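Local coordinates for periplasmic binding protein (Veillonella parvula, PDB 4MO9), which probably captures a metal-chelate solute such as an iron-siderophore in the periplasm and hands it to an ABC transporter, at residues S131-K134 with A135-A139; K61-P64 with K65-G69; H315-R319 with E320-A324. All coordinates share one frame; numbering follows the deposited sequence.

Contact 1: S131-K134 with A135-A139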
# COMPACT_ATOMS: atom_id res chain seq x y z
N SER A 131 7.82 -19.08 12.61
CA SER A 131 8.23 -19.31 13.99
C SER A 131 7.05 -19.65 14.89
O SER A 131 7.16 -20.49 15.78
CB SER A 131 8.94 -18.08 14.54
OG SER A 131 9.49 -18.36 15.81
N ASP A 132 5.91 -18.99 14.65
CA ASP A 132 4.79 -19.02 15.59
C ASP A 132 3.67 -20.01 15.26
O ASP A 132 3.06 -20.56 16.17
CB ASP A 132 4.15 -17.63 15.73
CG ASP A 132 4.96 -16.69 16.61
OD1 ASP A 132 5.90 -17.15 17.30
OD2 ASP A 132 4.63 -15.47 16.61
N ALA A 133 3.38 -20.22 13.97
CA ALA A 133 2.13 -20.86 13.55
C ALA A 133 2.24 -21.93 12.46
O ALA A 133 1.44 -22.87 12.44
CB ALA A 133 1.11 -19.79 13.11
N LYS A 134 3.19 -21.78 11.54
CA LYS A 134 3.25 -22.63 10.35
C LYS A 134 3.26 -24.13 10.65
O LYS A 134 2.57 -24.88 9.97
CB LYS A 134 4.43 -22.27 9.43
CG LYS A 134 4.42 -23.07 8.11
CD LYS A 134 5.48 -22.58 7.09
CE LYS A 134 5.38 -23.35 5.76
NZ LYS A 134 5.50 -24.84 5.94
N ALA A 135 4.00 -24.56 11.67
CA ALA A 135 3.99 -25.98 12.03
C ALA A 135 2.57 -26.44 12.35
O ALA A 135 2.16 -27.55 11.98
CB ALA A 135 4.92 -26.27 13.20
N LYS A 136 1.80 -25.57 13.00
CA LYS A 136 0.43 -25.91 13.36
C LYS A 136 -0.48 -25.90 12.14
O LYS A 136 -1.39 -26.74 12.02
CB LYS A 136 -0.09 -24.98 14.46
CG LYS A 136 0.60 -25.23 15.81
CD LYS A 136 -0.03 -24.41 16.91
CE LYS A 136 0.65 -24.67 18.25
NZ LYS A 136 0.10 -23.77 19.30
N MSE A 137 -0.22 -24.98 11.22
CA MSE A 137 -0.97 -24.91 9.96
C MSE A 137 -0.67 -26.16 9.13
O MSE A 137 -1.60 -26.81 8.60
CB MSE A 137 -0.62 -23.64 9.18
CG MSE A 137 -0.84 -22.31 9.94
SE MSE A 137 -2.71 -22.01 10.44
CE MSE A 137 -2.49 -22.35 12.35
N ASP A 138 0.61 -26.52 9.03
CA ASP A 138 1.03 -27.74 8.32
C ASP A 138 0.36 -28.99 8.90
O ASP A 138 -0.21 -29.81 8.18
CB ASP A 138 2.56 -27.90 8.40
CG ASP A 138 3.32 -26.87 7.58
OD1 ASP A 138 2.72 -26.16 6.75
OD2 ASP A 138 4.56 -26.76 7.75
N ALA A 139 0.46 -29.14 10.22
CA ALA A 139 -0.15 -30.27 10.91
C ALA A 139 -1.64 -30.42 10.60
O ALA A 139 -2.16 -31.53 10.54
CB ALA A 139 0.08 -30.18 12.41

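Contact 2: K61-P64 with K65-G69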
# COMPACT_ATOMS: atom_id res chain seq x y z
N LYS A 61 -17.98 -9.38 -6.45
CA LYS A 61 -19.09 -9.53 -5.52
C LYS A 61 -19.06 -10.86 -4.78
O LYS A 61 -19.69 -11.00 -3.73
CB LYS A 61 -20.42 -9.39 -6.25
CG LYS A 61 -20.76 -7.97 -6.68
CD LYS A 61 -22.03 -7.98 -7.52
CE LYS A 61 -22.69 -6.60 -7.56
NZ LYS A 61 -23.94 -6.61 -8.38
N ASP A 62 -18.33 -11.84 -5.33
CA ASP A 62 -18.22 -13.17 -4.72
C ASP A 62 -17.14 -13.25 -3.65
O ASP A 62 -16.87 -14.33 -3.12
CB ASP A 62 -17.95 -14.23 -5.79
CG ASP A 62 -19.11 -14.39 -6.76
OD1 ASP A 62 -20.28 -14.28 -6.32
OD2 ASP A 62 -18.84 -14.63 -7.96
N THR A 63 -16.51 -12.12 -3.35
CA THR A 63 -15.43 -12.07 -2.37
C THR A 63 -15.72 -12.79 -1.04
O THR A 63 -14.90 -13.58 -0.58
CB THR A 63 -14.95 -10.62 -2.09
OG1 THR A 63 -14.36 -10.08 -3.28
CG2 THR A 63 -13.92 -10.59 -0.99
N PRO A 64 -16.89 -12.54 -0.41
CA PRO A 64 -17.11 -13.20 0.88
C PRO A 64 -17.21 -14.73 0.79
O PRO A 64 -16.96 -15.42 1.79
CB PRO A 64 -18.46 -12.64 1.34
CG PRO A 64 -18.62 -11.34 0.58
CD PRO A 64 -18.00 -11.63 -0.76
N LYS A 65 -17.55 -15.25 -0.39
CA LYS A 65 -17.74 -16.70 -0.57
C LYS A 65 -16.46 -17.53 -0.50
O LYS A 65 -16.52 -18.77 -0.51
CB LYS A 65 -18.45 -16.97 -1.89
CG LYS A 65 -19.80 -16.29 -2.05
CD LYS A 65 -20.51 -16.81 -3.30
CE LYS A 65 -21.87 -16.16 -3.49
NZ LYS A 65 -21.75 -14.72 -3.86
N VAL A 66 -15.30 -16.88 -0.45
CA VAL A 66 -14.03 -17.61 -0.40
C VAL A 66 -13.22 -17.32 0.87
O VAL A 66 -12.10 -17.83 1.03
CB VAL A 66 -13.12 -17.29 -1.62
CG1 VAL A 66 -13.87 -17.57 -2.92
CG2 VAL A 66 -12.64 -15.85 -1.57
N ILE A 67 -13.76 -16.49 1.76
CA ILE A 67 -13.02 -16.11 2.97
C ILE A 67 -13.59 -16.81 4.20
O ILE A 67 -14.77 -16.64 4.53
CB ILE A 67 -13.08 -14.58 3.20
CG1 ILE A 67 -12.43 -13.83 2.03
CG2 ILE A 67 -12.39 -14.22 4.52
CD1 ILE A 67 -12.73 -12.34 2.03
N ALA A 68 -12.76 -17.61 4.88
CA ALA A 68 -13.19 -18.32 6.09
C ALA A 68 -12.85 -17.54 7.37
O ALA A 68 -13.53 -17.70 8.40
CB ALA A 68 -12.55 -19.69 6.13
N GLY A 69 -11.80 -16.73 7.31
CA GLY A 69 -11.35 -15.98 8.47
C GLY A 69 -10.91 -14.58 8.10
O GLY A 69 -10.06 -14.39 7.21

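Contact 3: H315-R319 with E320-A324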
# COMPACT_ATOMS: atom_id res chain seq x y z
N HIS A 315 -0.72 7.23 2.40
CA HIS A 315 0.26 6.32 3.01
C HIS A 315 -0.06 4.84 2.82
O HIS A 315 0.83 3.99 2.89
CB HIS A 315 0.36 6.65 4.51
CG HIS A 315 1.56 6.08 5.20
ND1 HIS A 315 2.82 6.05 4.63
CD2 HIS A 315 1.71 5.56 6.44
CE1 HIS A 315 3.68 5.50 5.47
NE2 HIS A 315 3.03 5.20 6.59
N GLY A 316 -1.34 4.53 2.59
CA GLY A 316 -1.77 3.14 2.51
C GLY A 316 -1.84 2.59 1.10
O GLY A 316 -2.30 1.47 0.88
N LEU A 317 -1.41 3.39 0.13
CA LEU A 317 -1.42 2.95 -1.26
C LEU A 317 -0.23 2.07 -1.68
O LEU A 317 -0.41 1.18 -2.53
CB LEU A 317 -1.59 4.13 -2.22
CG LEU A 317 -2.94 4.87 -2.20
CD1 LEU A 317 -2.89 6.12 -3.08
CD2 LEU A 317 -4.08 3.94 -2.65
N PRO A 318 0.98 2.30 -1.12
CA PRO A 318 2.10 1.41 -1.47
C PRO A 318 1.96 -0.04 -0.99
O PRO A 318 1.02 -0.38 -0.26
CB PRO A 318 3.29 2.05 -0.75
CG PRO A 318 2.95 3.52 -0.73
CD PRO A 318 1.46 3.50 -0.41
N ARG A 319 2.94 -0.87 -1.36
CA ARG A 319 2.95 -2.30 -1.05
C ARG A 319 1.58 -2.96 -1.26
O ARG A 319 1.14 -3.79 -0.44
CB ARG A 319 3.58 -2.62 0.33
CG ARG A 319 3.10 -1.80 1.55
CD ARG A 319 1.80 -2.33 2.18
NE ARG A 319 1.40 -1.59 3.38
CZ ARG A 319 0.48 -0.63 3.40
NH1 ARG A 319 -0.15 -0.28 2.28
NH2 ARG A 319 0.18 -0.00 4.54
N GLU A 320 0.93 -2.62 -2.37
CA GLU A 320 -0.38 -3.19 -2.69
C GLU A 320 -0.58 -3.42 -4.17
O GLU A 320 0.15 -2.87 -5.01
CB GLU A 320 -1.52 -2.29 -2.17
CG GLU A 320 -2.09 -2.68 -0.79
CD GLU A 320 -2.72 -4.07 -0.76
OE1 GLU A 320 -2.89 -4.70 -1.85
OE2 GLU A 320 -3.06 -4.55 0.35
N VAL A 321 -1.61 -4.21 -4.48
CA VAL A 321 -1.91 -4.59 -5.85
C VAL A 321 -2.20 -3.36 -6.72
O VAL A 321 -1.94 -3.39 -7.93
CB VAL A 321 -3.09 -5.60 -5.90
CG1 VAL A 321 -4.38 -4.95 -5.37
CG2 VAL A 321 -3.28 -6.15 -7.32
N PHE A 322 -2.71 -2.28 -6.12
CA PHE A 322 -3.03 -1.09 -6.89
C PHE A 322 -1.95 0.01 -6.83
O PHE A 322 -2.21 1.16 -7.22
CB PHE A 322 -4.41 -0.51 -6.48
CG PHE A 322 -4.60 -0.35 -4.98
CD1 PHE A 322 -3.57 0.12 -4.17
CD2 PHE A 322 -5.83 -0.67 -4.39
CE1 PHE A 322 -3.75 0.27 -2.79
CE2 PHE A 322 -6.02 -0.52 -3.01
CZ PHE A 322 -4.97 -0.06 -2.21
N ASP A 323 -0.75 -0.33 -6.36
CA ASP A 323 0.27 0.71 -6.12
C ASP A 323 0.94 1.27 -7.37
O ASP A 323 1.79 2.16 -7.27
CB ASP A 323 1.30 0.33 -5.02
CG ASP A 323 2.36 -0.67 -5.48
OD1 ASP A 323 2.56 -0.92 -6.70
OD2 ASP A 323 3.03 -1.23 -4.58
N ALA A 324 0.55 0.77 -8.54
CA ALA A 324 1.02 1.35 -9.80
C ALA A 324 0.71 2.84 -9.84
O ALA A 324 1.45 3.64 -10.43
CB ALA A 324 0.38 0.66 -10.99

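Contact 1: S131-K134 with A135-A139
Lys134 and Asp138 sit one turn apart at the start of helix 134-139, their side chains crossing at a slant, and form an i to i+4 salt bridge just past the break from helix 123-132. Ala133 fills the N-cap position between the two helices. The lysine swings its CG opposite its own backbone N (chi1 -174°), runs straight out to CE and then folds at chi4 (-56°), which brings NZ back to the carboxylate oxygens. Lys134 NZ lies 2.8 Å from Asp138 OD2, on the syn lone pair, with a weaker bond to Asp138 OD1 at 3.2 Å, so the ammonium spans both oxygens. The stem takes part as well, with Lys134 CG 3.7 Å from Asp138 OD2. In the backbone, Asp138 N donates an almost straight bond to Lys134 O (2.7 Å), tying the same two residues a second time. Cut back to an alanine, this position would probably leave the Asp138 carboxylate without its cationic mate and uncover parts of Tyr129, Thr144 and Tyr146, against which the lysine chain packs. Round the helix, selenomethionine Met137 packs on Tyr129, Ala108, Val112 and Ile142. Met137 N bonds to Ala133 O at 2.9 Å, and Met137 CG settles 3.4 Å from Ala133 O, while Met137 CE comes to 4.5 Å from Ala133 CB.

Contact 2: K61-P64 with K65-G69
Between Asp62 and Ile67 the backbone winds through three successive i+3 to i hydrogen bonds, which lead from the 3-10 segment at 61-62 up to the start of strand 67-69. Lys65 N donates to Asp62 O at 3.0 Å, approaching from above the carbonyl plane. The next two bonds are weak: Val66 N to Thr63 O at 3.3 Å and Ile67 N to Pro64 O at 3.4 Å, both long although their N-H groups point well at the acceptors. At Ile67 the chain becomes extended.

Of the side chains, Asp62 and Lys65 meet on the outer side, crossing at a slant. The lysine stem runs extended to CE and bends only at its last torsion (chi4 70°), turning Lys65 NZ back to Asp62 OD1 at 2.9 Å. This salt bridge reaches the oxygen on its anti side, 19° out of the carboxylate plane, and joins the same residues as the first backbone bond. On the buried side Thr63 and Ile67 lie alongside each other, pointing the same way, with Thr63 CG2 3.7 Å from Ile67 CD1. The Thr63 hydroxyl is turned to Gly60 O, to which it is hydrogen-bonded, and this leaves the methyl to face the isoleucine. Val66 lays its CG2 3.4 Å from Thr63 O and packs against Ile55 and Met59 of helix 52-59, while Ile67 reaches Ile95.

These turns form the return loop of a beta-alpha-beta crossover, in which strand 41-42, helix 52-59 and the parallel edge strand 67-69 follow one another, as expected for the alpha/beta lobe of a TroA-like binding protein.

Contact 3: H315-R319 with E320-A324
Glu320, Arg319 and Leu317 bury most surface in this contact, in the loop between strand 310-313 and helix 324-334. The Glu320 side chain folds back at chi2 (-62°), setting Glu320 CG 3.4 Å from Arg319 O. Glu320 OE1 accepts a bond from Val321 N at 3.0 Å on the anti lone pair, and OE2 receives Gly49 N, so both carboxylate oxygens are engaged. Arg319 has left-handed helical backbone angles, and Arg319 NH1 bonds to Pro318 O at 2.8 Å, tilted from the guanidinium plane, and weakly to Gly316 O. Leu317 and Phe322 cross at about a right angle, Leu317 CD2 meeting ring atom Phe322 CE1 at 3.7 Å. The ring edge also faces the Leu317 carbonyl, Phe322 CE1 lying 3.5 Å from Leu317 O, which is in the ring plane. A type I turn from Glu320 to Asp323 brings Asp323 CB beside the same carbonyl, while Asp323 OD1 bonds to Tyr181. Buried here, Leu317 O has no hydrogen-bond partner. Although opposite in charge, Arg319 NH1 and Glu320 OE2 stay 5.5 Å apart, implying that backbone groups rather than a mutual salt bridge fix these two side chains.

How the contacts relate
Contacts 1 and 2 belong to the lobe built on the four-stranded parallel sheet, where 65-69 enters one outermost strand, 67-69, and helix 134-139 leads to the other, 143-147; their centres lie about 23 Å apart. Contact 3 follows strand 310-313 of the second, mixed sheet and sits near the middle of the chain, its centre about 22 Å from that of contact 2 and about 29 Å from that of contact 1. None of the three touches another. Contact 3 lies near the ligand: the Arg319 side chain is about 6 Å from the trimethylamine oxide, whose pocket is lined by Trp45, Ala48, Ser73 and Arg78. Its packing on helix 52-59 links it to the crossover that contact 2 completes.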